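Side-chain contacts in protein Niban 2 (Homo sapiens, PDB 7CTP), which may play a role in suppressing apoptosis and may promote melanoma cell invasion, the piece described here carrying its PH domain and a largely helical body: residues 15-20 with 279-284; 86-91 with 104-109; 160-163 with 167-170; 192-197 with 428-433. One frame throughout, in Å; residues are numbered along the deposited sequence.

Contact 1. Residues 15-20 with 279-284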
loop_
_atom_site.group_PDB
_atom_site.type_symbol
_atom_site.label_atom_id
_atom_site.label_comp_id
_atom_site.label_asym_id
_atom_site.label_seq_id
_atom_site.Cartn_x
_atom_site.Cartn_y
_atom_site.Cartn_z
ATOM N N HIS A 15 13.100 20.903 19.957
ATOM C CA HIS A 15 11.801 20.566 20.527
ATOM C C HIS A 15 11.095 19.523 19.667
ATOM O O HIS A 15 10.528 18.550 20.187
ATOM C CB HIS A 15 10.944 21.824 20.661
ATOM C CG HIS A 15 11.375 22.736 21.770
ATOM N ND1 HIS A 15 11.600 22.294 23.059
ATOM C CD2 HIS A 15 11.604 24.072 21.786
ATOM C CE1 HIS A 15 11.957 23.317 23.817
ATOM N NE2 HIS A 15 11.967 24.408 23.070
ATOM N N ILE A 16 11.141 19.699 18.343
ATOM C CA ILE A 16 10.494 18.736 17.453
ATOM C C ILE A 16 11.145 17.366 17.589
ATOM O O ILE A 16 10.456 16.343 17.655
ATOM C CB ILE A 16 10.526 19.229 15.996
ATOM C CG1 ILE A 16 9.604 20.435 15.809
ATOM C CG2 ILE A 16 10.114 18.090 15.058
ATOM C CD1 ILE A 16 9.939 21.275 14.598
ATOM N N ALA A 17 12.482 17.323 17.659
ATOM C CA ALA A 17 13.166 16.039 17.797
ATOM C C ALA A 17 12.797 15.360 19.107
ATOM O O ALA A 17 12.682 14.127 19.166
ATOM C CB ALA A 17 14.680 16.219 17.708
ATOM N N GLU A 18 12.633 16.144 20.176
ATOM C CA GLU A 18 12.243 15.566 21.458
ATOM C C GLU A 18 10.857 14.938 21.372
ATOM O O GLU A 18 10.645 13.807 21.827
ATOM C CB GLU A 18 12.294 16.639 22.552
ATOM C CG GLU A 18 13.723 16.978 22.981
ATOM C CD GLU A 18 13.814 18.226 23.852
ATOM O OE1 GLU A 18 14.951 18.679 24.116
ATOM O OE2 GLU A 18 12.757 18.747 24.264
ATOM N N LYS A 19 9.902 15.665 20.790
ATOM C CA LYS A 19 8.550 15.131 20.633
ATOM C C LYS A 19 8.547 13.913 19.716
ATOM O O LYS A 19 7.836 12.936 19.977
ATOM C CB LYS A 19 7.614 16.208 20.089
ATOM C CG LYS A 19 7.440 17.406 21.027
ATOM C CD LYS A 19 6.620 18.512 20.363
ATOM C CE LYS A 19 6.494 19.737 21.260
ATOM N NZ LYS A 19 5.162 19.803 21.927
ATOM N N THR A 20 9.323 13.968 18.628
ATOM C CA THR A 20 9.450 12.821 17.727
ATOM C C THR A 20 10.007 11.610 18.459
ATOM O O THR A 20 9.526 10.480 18.284
ATOM C CB THR A 20 10.342 13.198 16.540
ATOM O OG1 THR A 20 9.737 14.301 15.840
ATOM C CG2 THR A 20 10.545 12.012 15.587
ATOM N N TYR A 279 11.961 11.852 9.237
ATOM C CA TYR A 279 12.328 10.646 8.495
ATOM C C TYR A 279 13.686 10.120 8.940
ATOM O O TYR A 279 13.851 8.916 9.188
ATOM C CB TYR A 279 12.324 10.939 6.988
ATOM C CG TYR A 279 12.712 9.752 6.113
ATOM C CD1 TYR A 279 14.054 9.402 5.920
ATOM C CD2 TYR A 279 11.742 8.983 5.479
ATOM C CE1 TYR A 279 14.414 8.316 5.125
ATOM C CE2 TYR A 279 12.094 7.900 4.678
ATOM C CZ TYR A 279 13.433 7.574 4.517
ATOM O OH TYR A 279 13.787 6.502 3.725
ATOM N N GLU A 280 14.679 11.006 9.041
ATOM C CA GLU A 280 16.009 10.534 9.423
ATOM C C GLU A 280 16.020 10.016 10.852
ATOM O O GLU A 280 16.673 9.007 11.147
ATOM C CB GLU A 280 17.047 11.644 9.243
ATOM C CG GLU A 280 17.340 11.976 7.772
ATOM C CD GLU A 280 17.787 10.766 6.957
ATOM O OE1 GLU A 280 18.546 9.924 7.488
ATOM O OE2 GLU A 280 17.381 10.653 5.776
ATOM N N GLN A 281 15.291 10.680 11.753
ATOM C CA GLN A 281 15.230 10.219 13.139
ATOM C C GLN A 281 14.526 8.868 13.242
ATOM O O GLN A 281 14.988 7.954 13.952
ATOM C CB GLN A 281 14.535 11.286 13.990
ATOM C CG GLN A 281 14.713 11.108 15.484
ATOM C CD GLN A 281 14.147 12.271 16.264
ATOM O OE1 GLN A 281 14.001 13.377 15.736
ATOM N NE2 GLN A 281 13.840 12.034 17.530
ATOM N N ALA A 282 13.405 8.719 12.536
ATOM C CA ALA A 282 12.662 7.461 12.558
ATOM C C ALA A 282 13.486 6.329 11.957
ATOM O O ALA A 282 13.454 5.194 12.454
ATOM C CB ALA A 282 11.336 7.628 11.808
ATOM N N LYS A 283 14.241 6.625 10.894
ATOM C CA LYS A 283 15.066 5.604 10.258
ATOM C C LYS A 283 16.083 5.060 11.247
ATOM O O LYS A 283 16.224 3.840 11.409
ATOM C CB LYS A 283 15.762 6.181 9.022
ATOM C CG LYS A 283 16.641 5.160 8.255
ATOM C CD LYS A 283 17.166 5.749 6.960
ATOM C CE LYS A 283 18.108 4.774 6.250
ATOM N NZ LYS A 283 18.558 5.313 4.931
ATOM N N ALA A 284 16.774 5.959 11.949
ATOM C CA ALA A 284 17.782 5.531 12.917
ATOM C C ALA A 284 17.155 4.710 14.042
ATOM O O ALA A 284 17.653 3.632 14.392
ATOM C CB ALA A 284 18.519 6.752 13.481
HETATM O O HOH W 1 12.230 15.010 14.174
#

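Contact 2. Residues 86-91 with 104-109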
loop_
_atom_site.group_PDB
_atom_site.type_symbol
_atom_site.label_atom_id
_atom_site.label_comp_id
_atom_site.label_asym_id
_atom_site.label_seq_id
_atom_site.Cartn_x
_atom_site.Cartn_y
_atom_site.Cartn_z
ATOM N N ASN A 86 12.986 23.576 -18.294
ATOM C CA ASN A 86 12.916 22.239 -18.863
ATOM C C ASN A 86 13.690 21.280 -17.976
ATOM O O ASN A 86 14.705 21.649 -17.373
ATOM C CB ASN A 86 13.485 22.204 -20.283
ATOM C CG ASN A 86 13.627 20.782 -20.818
ATOM O OD1 ASN A 86 12.676 20.207 -21.348
ATOM N ND2 ASN A 86 14.814 20.199 -20.657
ATOM N N ARG A 87 13.194 20.050 -17.876
ATOM C CA ARG A 87 13.915 18.988 -17.198
ATOM C C ARG A 87 13.722 17.703 -17.980
ATOM O O ARG A 87 12.608 17.396 -18.413
ATOM C CB ARG A 87 13.429 18.796 -15.750
ATOM C CG ARG A 87 13.850 19.892 -14.792
ATOM C CD ARG A 87 15.274 19.693 -14.299
ATOM N NE ARG A 87 15.700 20.770 -13.413
ATOM C CZ ARG A 87 16.199 21.929 -13.829
ATOM N NH1 ARG A 87 16.340 22.166 -15.126
ATOM N NH2 ARG A 87 16.557 22.849 -12.946
ATOM N N PHE A 88 14.811 16.972 -18.188
ATOM C CA PHE A 88 14.698 15.612 -18.691
ATOM C C PHE A 88 14.298 14.724 -17.526
ATOM O O PHE A 88 15.022 14.641 -16.527
ATOM C CB PHE A 88 16.003 15.127 -19.314
ATOM C CG PHE A 88 15.926 13.728 -19.847
ATOM C CD1 PHE A 88 15.077 13.415 -20.896
ATOM C CD2 PHE A 88 16.689 12.715 -19.285
ATOM C CE1 PHE A 88 15.000 12.111 -21.382
ATOM C CE2 PHE A 88 16.616 11.411 -19.766
ATOM C CZ PHE A 88 15.775 11.111 -20.811
ATOM N N SER A 89 13.137 14.092 -17.639
ATOM C CA SER A 89 12.536 13.352 -16.540
ATOM C C SER A 89 12.528 11.874 -16.899
ATOM O O SER A 89 12.079 11.499 -17.986
ATOM C CB SER A 89 11.121 13.861 -16.263
ATOM O OG SER A 89 10.366 12.902 -15.551
ATOM N N LEU A 90 13.031 11.041 -15.991
ATOM C CA LEU A 90 13.246 9.628 -16.263
ATOM C C LEU A 90 12.668 8.800 -15.128
ATOM O O LEU A 90 12.850 9.140 -13.954
ATOM C CB LEU A 90 14.744 9.329 -16.430
ATOM C CG LEU A 90 15.216 7.973 -16.968
ATOM C CD1 LEU A 90 16.586 8.133 -17.583
ATOM C CD2 LEU A 90 15.264 6.910 -15.881
ATOM N N VAL A 91 11.984 7.718 -15.479
ATOM C CA VAL A 91 11.479 6.770 -14.490
ATOM C C VAL A 91 12.272 5.472 -14.604
ATOM O O VAL A 91 12.051 4.697 -15.543
ATOM C CB VAL A 91 9.980 6.503 -14.672
ATOM C CG1 VAL A 91 9.528 5.421 -13.694
ATOM C CG2 VAL A 91 9.186 7.788 -14.453
ATOM N N ALA A 104 20.948 16.055 -22.646
ATOM C CA ALA A 104 22.379 16.112 -22.925
ATOM C C ALA A 104 23.190 15.968 -21.645
ATOM O O ALA A 104 24.215 15.279 -21.628
ATOM C CB ALA A 104 22.734 17.410 -23.648
ATOM N N ALA A 105 22.742 16.602 -20.557
ATOM C CA ALA A 105 23.411 16.414 -19.272
ATOM C C ALA A 105 23.300 14.968 -18.812
ATOM O O ALA A 105 24.233 14.418 -18.216
ATOM C CB ALA A 105 22.834 17.364 -18.223
ATOM N N TYR A 106 22.171 14.325 -19.102
ATOM C CA TYR A 106 22.012 12.923 -18.738
ATOM C C TYR A 106 22.994 12.041 -19.498
ATOM O O TYR A 106 23.540 11.084 -18.939
ATOM C CB TYR A 106 20.570 12.497 -18.997
ATOM C CG TYR A 106 20.297 11.008 -18.986
ATOM C CD1 TYR A 106 20.335 10.273 -17.809
ATOM C CD2 TYR A 106 19.948 10.351 -20.154
ATOM C CE1 TYR A 106 20.053 8.924 -17.807
ATOM C CE2 TYR A 106 19.670 9.011 -20.162
ATOM C CZ TYR A 106 19.724 8.297 -18.989
ATOM O OH TYR A 106 19.438 6.948 -18.999
ATOM N N GLU A 107 23.250 12.365 -20.772
ATOM C CA GLU A 107 24.110 11.521 -21.599
ATOM C C GLU A 107 25.563 11.611 -21.152
ATOM O O GLU A 107 26.301 10.621 -21.215
ATOM C CB GLU A 107 23.982 11.913 -23.072
ATOM C CG GLU A 107 22.559 11.973 -23.618
ATOM C CD GLU A 107 21.976 10.618 -23.983
ATOM O OE1 GLU A 107 21.161 10.571 -24.934
ATOM O OE2 GLU A 107 22.316 9.612 -23.323
ATOM N N ARG A 108 25.990 12.789 -20.698
ATOM C CA ARG A 108 27.320 13.003 -20.139
ATOM C C ARG A 108 27.469 12.435 -18.731
ATOM O O ARG A 108 28.517 12.638 -18.105
ATOM C CB ARG A 108 27.642 14.501 -20.123
ATOM C CG ARG A 108 27.267 15.241 -21.411
ATOM C CD ARG A 108 27.897 16.625 -21.535
ATOM N NE ARG A 108 27.050 17.675 -20.967
ATOM C CZ ARG A 108 27.063 18.037 -19.689
ATOM N NH1 ARG A 108 27.902 17.456 -18.845
ATOM N NH2 ARG A 108 26.260 19.002 -19.257
ATOM N N GLN A 109 26.448 11.729 -18.237
ATOM C CA GLN A 109 26.447 11.125 -16.901
ATOM C C GLN A 109 26.560 12.177 -15.798
ATOM O O GLN A 109 27.222 11.969 -14.778
ATOM C CB GLN A 109 27.546 10.070 -16.767
ATOM C CG GLN A 109 27.471 8.961 -17.807
ATOM C CD GLN A 109 28.531 9.101 -18.878
ATOM O OE1 GLN A 109 29.718 8.902 -18.619
ATOM N NE2 GLN A 109 28.110 9.443 -20.092
#

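Contact 3. Residues 160-163 with 167-170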
loop_
_atom_site.group_PDB
_atom_site.type_symbol
_atom_site.label_atom_id
_atom_site.label_comp_id
_atom_site.label_asym_id
_atom_site.label_seq_id
_atom_site.Cartn_x
_atom_site.Cartn_y
_atom_site.Cartn_z
ATOM N N ILE A 160 0.555 18.169 -11.090
ATOM C CA ILE A 160 1.060 18.587 -9.788
ATOM C C ILE A 160 1.067 17.383 -8.861
ATOM O O ILE A 160 0.086 16.633 -8.798
ATOM C CB ILE A 160 0.219 19.737 -9.199
ATOM C CG1 ILE A 160 0.393 20.990 -10.059
ATOM C CG2 ILE A 160 0.644 20.017 -7.753
ATOM C CD1 ILE A 160 -0.691 22.023 -9.844
ATOM N N LEU A 161 2.178 17.192 -8.153
ATOM C CA LEU A 161 2.305 16.133 -7.164
ATOM C C LEU A 161 2.161 16.739 -5.771
ATOM O O LEU A 161 2.996 17.554 -5.361
ATOM C CB LEU A 161 3.660 15.437 -7.293
ATOM C CG LEU A 161 3.955 14.739 -8.616
ATOM C CD1 LEU A 161 5.281 13.989 -8.499
ATOM C CD2 LEU A 161 2.834 13.801 -8.980
ATOM N N TRP A 162 1.121 16.322 -5.047
ATOM C CA TRP A 162 0.830 16.780 -3.696
ATOM C C TRP A 162 1.064 15.647 -2.701
ATOM O O TRP A 162 0.802 14.484 -3.009
ATOM C CB TRP A 162 -0.622 17.259 -3.604
ATOM C CG TRP A 162 -1.120 17.579 -2.214
ATOM C CD1 TRP A 162 -1.137 18.807 -1.608
ATOM C CD2 TRP A 162 -1.706 16.667 -1.286
ATOM N NE1 TRP A 162 -1.690 18.712 -0.354
ATOM C CE2 TRP A 162 -2.047 17.405 -0.131
ATOM C CE3 TRP A 162 -1.974 15.296 -1.314
ATOM C CZ2 TRP A 162 -2.645 16.816 0.979
ATOM C CZ3 TRP A 162 -2.571 14.711 -0.207
ATOM C CH2 TRP A 162 -2.890 15.469 0.924
ATOM N N HIS A 163 1.536 15.997 -1.505
ATOM C CA HIS A 163 1.735 15.068 -0.395
ATOM C C HIS A 163 1.301 15.803 0.864
ATOM O O HIS A 163 1.493 17.020 0.958
ATOM C CB HIS A 163 3.217 14.637 -0.322
ATOM C CG HIS A 163 3.524 13.555 0.672
ATOM N ND1 HIS A 163 3.567 13.777 2.033
ATOM C CD2 HIS A 163 3.882 12.261 0.492
ATOM C CE1 HIS A 163 3.905 12.659 2.652
ATOM N NE2 HIS A 163 4.109 11.724 1.738
ATOM N N ARG A 167 7.286 17.829 0.256
ATOM C CA ARG A 167 7.167 18.976 -0.632
ATOM C C ARG A 167 6.321 18.621 -1.850
ATOM O O ARG A 167 6.103 17.454 -2.182
ATOM C CB ARG A 167 8.541 19.503 -1.062
ATOM C CG ARG A 167 9.275 18.678 -2.093
ATOM C CD ARG A 167 10.174 19.574 -2.972
ATOM N NE ARG A 167 9.416 20.222 -4.049
ATOM C CZ ARG A 167 9.915 21.101 -4.923
ATOM N NH1 ARG A 167 9.130 21.629 -5.867
ATOM N NH2 ARG A 167 11.192 21.456 -4.859
ATOM N N HIS A 168 5.806 19.654 -2.497
ATOM C CA HIS A 168 4.962 19.481 -3.666
ATOM C C HIS A 168 5.779 19.808 -4.900
ATOM O O HIS A 168 6.693 20.632 -4.850
ATOM C CB HIS A 168 3.727 20.376 -3.597
ATOM C CG HIS A 168 2.941 20.212 -2.332
ATOM N ND1 HIS A 168 1.976 21.109 -1.931
ATOM C CD2 HIS A 168 2.980 19.246 -1.382
ATOM C CE1 HIS A 168 1.452 20.704 -0.785
ATOM N NE2 HIS A 168 2.048 19.579 -0.427
ATOM N N TYR A 169 5.452 19.140 -6.000
ATOM C CA TYR A 169 6.148 19.314 -7.268
ATOM C C TYR A 169 5.168 19.799 -8.320
ATOM O O TYR A 169 4.021 19.346 -8.363
ATOM C CB TYR A 169 6.790 18.010 -7.724
ATOM C CG TYR A 169 7.818 17.482 -6.766
ATOM C CD1 TYR A 169 9.126 17.939 -6.810
ATOM C CD2 TYR A 169 7.483 16.536 -5.808
ATOM C CE1 TYR A 169 10.082 17.459 -5.928
ATOM C CE2 TYR A 169 8.429 16.049 -4.928
ATOM C CZ TYR A 169 9.726 16.512 -4.996
ATOM O OH TYR A 169 10.674 16.036 -4.120
ATOM N N TYR A 170 5.623 20.718 -9.171
ATOM C CA TYR A 170 4.772 21.335 -10.178
ATOM C C TYR A 170 5.407 21.141 -11.545
ATOM O O TYR A 170 6.522 21.619 -11.788
ATOM C CB TYR A 170 4.576 22.821 -9.883
ATOM C CG TYR A 170 4.307 23.107 -8.423
ATOM C CD1 TYR A 170 3.093 22.762 -7.843
ATOM C CD2 TYR A 170 5.272 23.703 -7.621
ATOM C CE1 TYR A 170 2.840 23.022 -6.502
ATOM C CE2 TYR A 170 5.027 23.964 -6.280
ATOM C CZ TYR A 170 3.809 23.620 -5.730
ATOM O OH TYR A 170 3.561 23.880 -4.394
#

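Contact 4. Residues 192-197 with 428-433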
loop_
_atom_site.group_PDB
_atom_site.type_symbol
_atom_site.label_atom_id
_atom_site.label_comp_id
_atom_site.label_asym_id
_atom_site.label_seq_id
_atom_site.Cartn_x
_atom_site.Cartn_y
_atom_site.Cartn_z
ATOM N N HIS A 192 3.434 1.930 -7.085
ATOM C CA HIS A 192 4.587 1.075 -6.824
ATOM C C HIS A 192 5.269 1.460 -5.513
ATOM O O HIS A 192 5.563 0.596 -4.675
ATOM C CB HIS A 192 5.564 1.152 -8.002
ATOM C CG HIS A 192 6.732 0.221 -7.884
ATOM N ND1 HIS A 192 6.696 -1.078 -8.338
ATOM C CD2 HIS A 192 7.963 0.401 -7.346
ATOM C CE1 HIS A 192 7.856 -1.663 -8.085
ATOM N NE2 HIS A 192 8.644 -0.786 -7.489
ATOM N N CYS A 193 5.523 2.759 -5.315
ATOM C CA CYS A 193 6.171 3.209 -4.082
ATOM C C CYS A 193 5.283 3.027 -2.859
ATOM O O CYS A 193 5.800 2.802 -1.762
ATOM C CB CYS A 193 6.621 4.668 -4.218
ATOM S SG CYS A 193 7.901 4.944 -5.485
ATOM N N ASN A 194 3.959 3.117 -3.014
ATOM C CA ASN A 194 3.065 2.869 -1.882
ATOM C C ASN A 194 3.167 1.429 -1.393
ATOM O O ASN A 194 3.004 1.163 -0.199
ATOM C CB ASN A 194 1.613 3.169 -2.257
ATOM C CG ASN A 194 1.293 4.643 -2.229
ATOM O OD1 ASN A 194 2.066 5.448 -1.710
ATOM N ND2 ASN A 194 0.131 5.005 -2.773
ATOM N N ASN A 195 3.441 0.494 -2.304
ATOM C CA ASN A 195 3.510 -0.934 -2.000
ATOM C C ASN A 195 4.892 -1.275 -1.436
ATOM O O ASN A 195 5.657 -2.074 -1.977
ATOM C CB ASN A 195 3.191 -1.713 -3.271
ATOM C CG ASN A 195 2.984 -3.198 -3.034
ATOM O OD1 ASN A 195 2.251 -3.602 -2.127
ATOM N ND2 ASN A 195 3.587 -4.022 -3.902
ATOM N N GLY A 196 5.214 -0.624 -0.321
ATOM C CA GLY A 196 6.566 -0.657 0.196
ATOM C C GLY A 196 6.881 -1.756 1.184
ATOM O O GLY A 196 8.054 -1.944 1.520
ATOM N N ILE A 197 5.874 -2.473 1.670
ATOM C CA ILE A 197 6.080 -3.601 2.583
ATOM C C ILE A 197 5.527 -4.854 1.910
ATOM O O ILE A 197 4.305 -4.955 1.732
ATOM C CB ILE A 197 5.397 -3.360 3.938
ATOM C CG1 ILE A 197 5.956 -2.109 4.630
ATOM C CG2 ILE A 197 5.545 -4.587 4.833
ATOM C CD1 ILE A 197 5.159 -1.705 5.859
ATOM N N PHE A 428 -8.229 0.528 -0.615
ATOM C CA PHE A 428 -8.649 -0.715 -1.248
ATOM C C PHE A 428 -8.583 -0.642 -2.766
ATOM O O PHE A 428 -8.417 -1.675 -3.420
ATOM C CB PHE A 428 -10.030 -1.099 -0.721
ATOM C CG PHE A 428 -9.979 -1.610 0.691
ATOM C CD1 PHE A 428 -9.076 -2.615 1.027
ATOM C CD2 PHE A 428 -10.764 -1.067 1.685
ATOM C CE1 PHE A 428 -8.991 -3.084 2.331
ATOM C CE2 PHE A 428 -10.679 -1.529 2.985
ATOM C CZ PHE A 428 -9.797 -2.535 3.306
ATOM N N LYS A 429 -8.643 0.557 -3.346
ATOM C CA LYS A 429 -8.316 0.678 -4.765
ATOM C C LYS A 429 -6.849 0.379 -5.022
ATOM O O LYS A 429 -6.517 -0.317 -5.986
ATOM C CB LYS A 429 -8.674 2.067 -5.289
ATOM C CG LYS A 429 -10.134 2.392 -5.167
ATOM C CD LYS A 429 -10.465 3.822 -5.573
ATOM C CE LYS A 429 -9.327 4.492 -6.320
ATOM N NZ LYS A 429 -9.673 5.905 -6.649
ATOM N N GLN A 430 -5.962 0.892 -4.165
ATOM C CA GLN A 430 -4.533 0.641 -4.313
ATOM C C GLN A 430 -4.229 -0.847 -4.185
ATOM O O GLN A 430 -3.502 -1.417 -5.008
ATOM C CB GLN A 430 -3.762 1.466 -3.279
ATOM C CG GLN A 430 -2.398 0.916 -2.843
ATOM C CD GLN A 430 -1.240 1.434 -3.693
ATOM O OE1 GLN A 430 -1.266 2.568 -4.195
ATOM N NE2 GLN A 430 -0.203 0.617 -3.826
ATOM N N ARG A 431 -4.805 -1.501 -3.172
ATOM C CA ARG A 431 -4.529 -2.921 -2.969
ATOM C C ARG A 431 -5.086 -3.758 -4.112
ATOM O O ARG A 431 -4.412 -4.671 -4.596
ATOM C CB ARG A 431 -5.095 -3.390 -1.630
ATOM C CG ARG A 431 -4.505 -2.659 -0.438
ATOM C CD ARG A 431 -4.212 -3.582 0.730
ATOM N NE ARG A 431 -3.668 -2.843 1.867
ATOM C CZ ARG A 431 -4.220 -2.826 3.077
ATOM N NH1 ARG A 431 -3.653 -2.125 4.057
ATOM N NH2 ARG A 431 -5.337 -3.512 3.305
ATOM N N ALA A 432 -6.300 -3.447 -4.574
ATOM C CA ALA A 432 -6.867 -4.198 -5.699
ATOM C C ALA A 432 -5.994 -4.081 -6.945
ATOM O O ALA A 432 -5.797 -5.066 -7.672
ATOM C CB ALA A 432 -8.290 -3.719 -5.995
ATOM N N GLN A 433 -5.463 -2.886 -7.212
ATOM C CA GLN A 433 -4.649 -2.689 -8.409
ATOM C C GLN A 433 -3.325 -3.434 -8.303
ATOM O O GLN A 433 -2.842 -4.001 -9.293
ATOM C CB GLN A 433 -4.427 -1.197 -8.647
ATOM C CG GLN A 433 -5.728 -0.478 -8.978
ATOM C CD GLN A 433 -5.581 1.023 -9.116
ATOM O OE1 GLN A 433 -4.659 1.631 -8.569
ATOM N NE2 GLN A 433 -6.512 1.636 -9.849
#

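Contact 1. Residues 15-20 with 279-284
Gln281 reaches from helix 260-337 to helix 10-48 and lays its amide against Ala17 and Thr20. Its CG is anti to the backbone N (chi1 -165°) and the chain runs extended beyond it, carrying the amide across to the facing helix. There NE2 gives a hydrogen bond to Ala17 O, 2.9 Å long and almost straight at 177°. Ala17 O lies in the amide plane of Gln281, while NE2 is somewhat tilted from the carbonyl plane of Ala17. The rest of the amide packs by van der Waals contact: Gln281 OE1 lies 3.5 Å from Ala17 CB, and Thr20 CG2 meets Gln281 CD at 3.7 Å. Thr20 is buried, and its side chain also touches Val240 and Leu244 of helix 232-252. The looser side is polar. There a water donates both to Thr20 OG1 at 3.1 Å and to Gln281 OE1 at 2.9 Å, so both amide ends have a partner. Thr20 OG1 in turn bonds Ile16 O of its own helix. With an alanine in place of Gln281, Ala17 O is likely to lose its side-chain donor and the water one of its acceptors, and a gap to open beside Thr20. The backbones stay apart, with Ala17 CA 7.7 Å from Gln281 CA. This is helix-to-helix packing in the helical part of Niban 2, with one long polar side chain spanning to a backbone carbonyl.

Contact 2. Residues 86-91 with 104-109
Tyr106 of the short helix 103-107 leans on Phe88 and Leu90 of strand 84-91. Its path starts at CB, which lies 3.9 Å from Phe88 CD2. CG is anti to the backbone N (chi1 166°), and this sends the ring out over the strand. At the base of the ring, CG faces Phe88 CE2. One atom further, Tyr106 CD2 makes the nearest approach to Phe88, 3.5 Å from its CE2. That CE2 sits above one face of the tyrosine ring, displaced toward the rim. The two rings are neither stacked nor edge-to-face. Their planes are inclined by 39° and their centroids are 5.2 Å apart. Beyond it, Tyr106 CE2 is shared, near both Phe88 CE2 and Leu90 CD1. Tyr106 CE1 is 3.6 Å from Leu90 CD1, and CZ closes to 3.4 Å from the same methyl. The tip, Tyr106 OH, also lies 3.4 Å from Leu90 CD1. Leu90 CD1 therefore mostly meets the far end of the ring and Phe88 the near end.

Other parts of the PH domain add to the same cluster. Tyr100 of strand 97-100 meets Tyr106 edge-to-face, and Ile68 touches both Leu90 and Tyr106. The helix ends beyond in a Schellman motif, with Gln109 at positive phi as its C-prime residue. Between strand and helix the chemistry is mainly apolar and aromatic, the tyrosine hydroxyl resting on a methyl. It implies that the helix is held against the face of the sheet that carries Phe88 and Leu90 by the fit of ring and methyl surfaces, without polar bonds between the two segments.

Contact 3. Residues 160-163 with 167-170
A beta hairpin of the PH domain joins strands 157-162 and 169-173, and Leu161 pairs with Tyr169 across it. This is an antiparallel hydrogen-bonded pair. Leu161 N gives to Tyr169 O at 2.8 Å, and Tyr169 N returns a bond to Leu161 O at 3.0 Å. Next to it, Ile160 and Tyr170 form a non-hydrogen-bonded pair, with Ile160 CG2 3.7 Å from Tyr170 CD1. Near the turn, His168 CG is anti to the carbonyl carbon (chi1 -54°), and the ring lies alongside Trp162. Trp162 CD1 stands over one face of the imidazole, 3.3 Å from His168 CE1, the five-membered ring of Trp162 and the imidazole inclined at 44°, an oblique pair. His168 NE2 donates to His163 O at 3.0 Å, a bent bond of 138° that arrives in the carbonyl plane. His168 ND1 is hydrogen-bonded to Tyr130 OH of helix 127-134, and Tyr170 OH hydrogen-bonds to the same hydroxyl. A leucine in place of His168 would probably leave His163 O without this donor and Tyr130 without one of its partners. Outside the strand pair, Arg167 NE and NH1 grip His168 O side-on, and the guanidinium lies over one face of the Tyr169 ring. The alternating hydrogen-bonded and non-hydrogen-bonded pairs are those of an antiparallel beta hairpin, with the His168 bond to His163 O added near the turn. The hairpin leads into helix 176-194 of the PH domain.

Contact 4. Residues 192-197 with 428-433
Asn194 lays its CB against the terminal amide of Gln430, with Gln430 NE2 and Gln430 OE1 each 3.5 Å away. The contact is small and polar, and a single hydrogen bond joins the segments. Asn194 ND2 donates to Gln430 OE1 at 3.1 Å, and the bond is fairly straight at 165°. The acceptor lies in the amide plane of Asn194. Seen from Gln430, however, the donor stands well above the carbonyl plane and not on a lone pair. The two amide planes are turned 61° from each other, so the groups cross and do not lie flat together.

Gln430 reaches this place by a bend in its chain. CG is anti to the backbone N, and chi2 of 91° then folds the amide. Its other end, Gln430 NE2, donates to Arg191 O, so both polar atoms of the group are engaged. NE2 also lies 4.2 Å from Asn195 CB, a looser touch. Asn194 OD1 accepts from Gly120 N, which means that the asparagine amide too is used at both ends. These bonds probably fix which way round each amide sits. The backbones themselves stay well apart, with Asn194 CA and Gln430 CA 8.3 Å from each other.

Helix 176-194 ends here, and Asn195 is the centre of an inverse gamma turn. A hydrogen bond between His192 ND1 and Arg437 NH1 also joins the two helices. The arrangement is a polar junction between the C-terminal end of the helix that closes the PH domain and the long helix 422-455 of the helical body.

How the contacts relate
Contacts 2 and 3 lie inside the PH domain and reach the same antiparallel sheet, their centres about 20 Å apart. Contact 2 is buried and apolar; contact 3 is partly buried and mixes backbone pairing with polar and aromatic groups. Contacts 1 and 4 depend on glutamine amides, but differ in place. Contact 1 is partly buried between two long helices, while contact 4 is a surface junction, although its centre lies only about 3 Å from the centre of the chain. Contact 3 is tied to contact 4 by sequence, as strand 169-173 leads to helix 176-194. Along the chain, contacts 2 and 3 are nested within the loop closed by contact 1, which crosses contact 4.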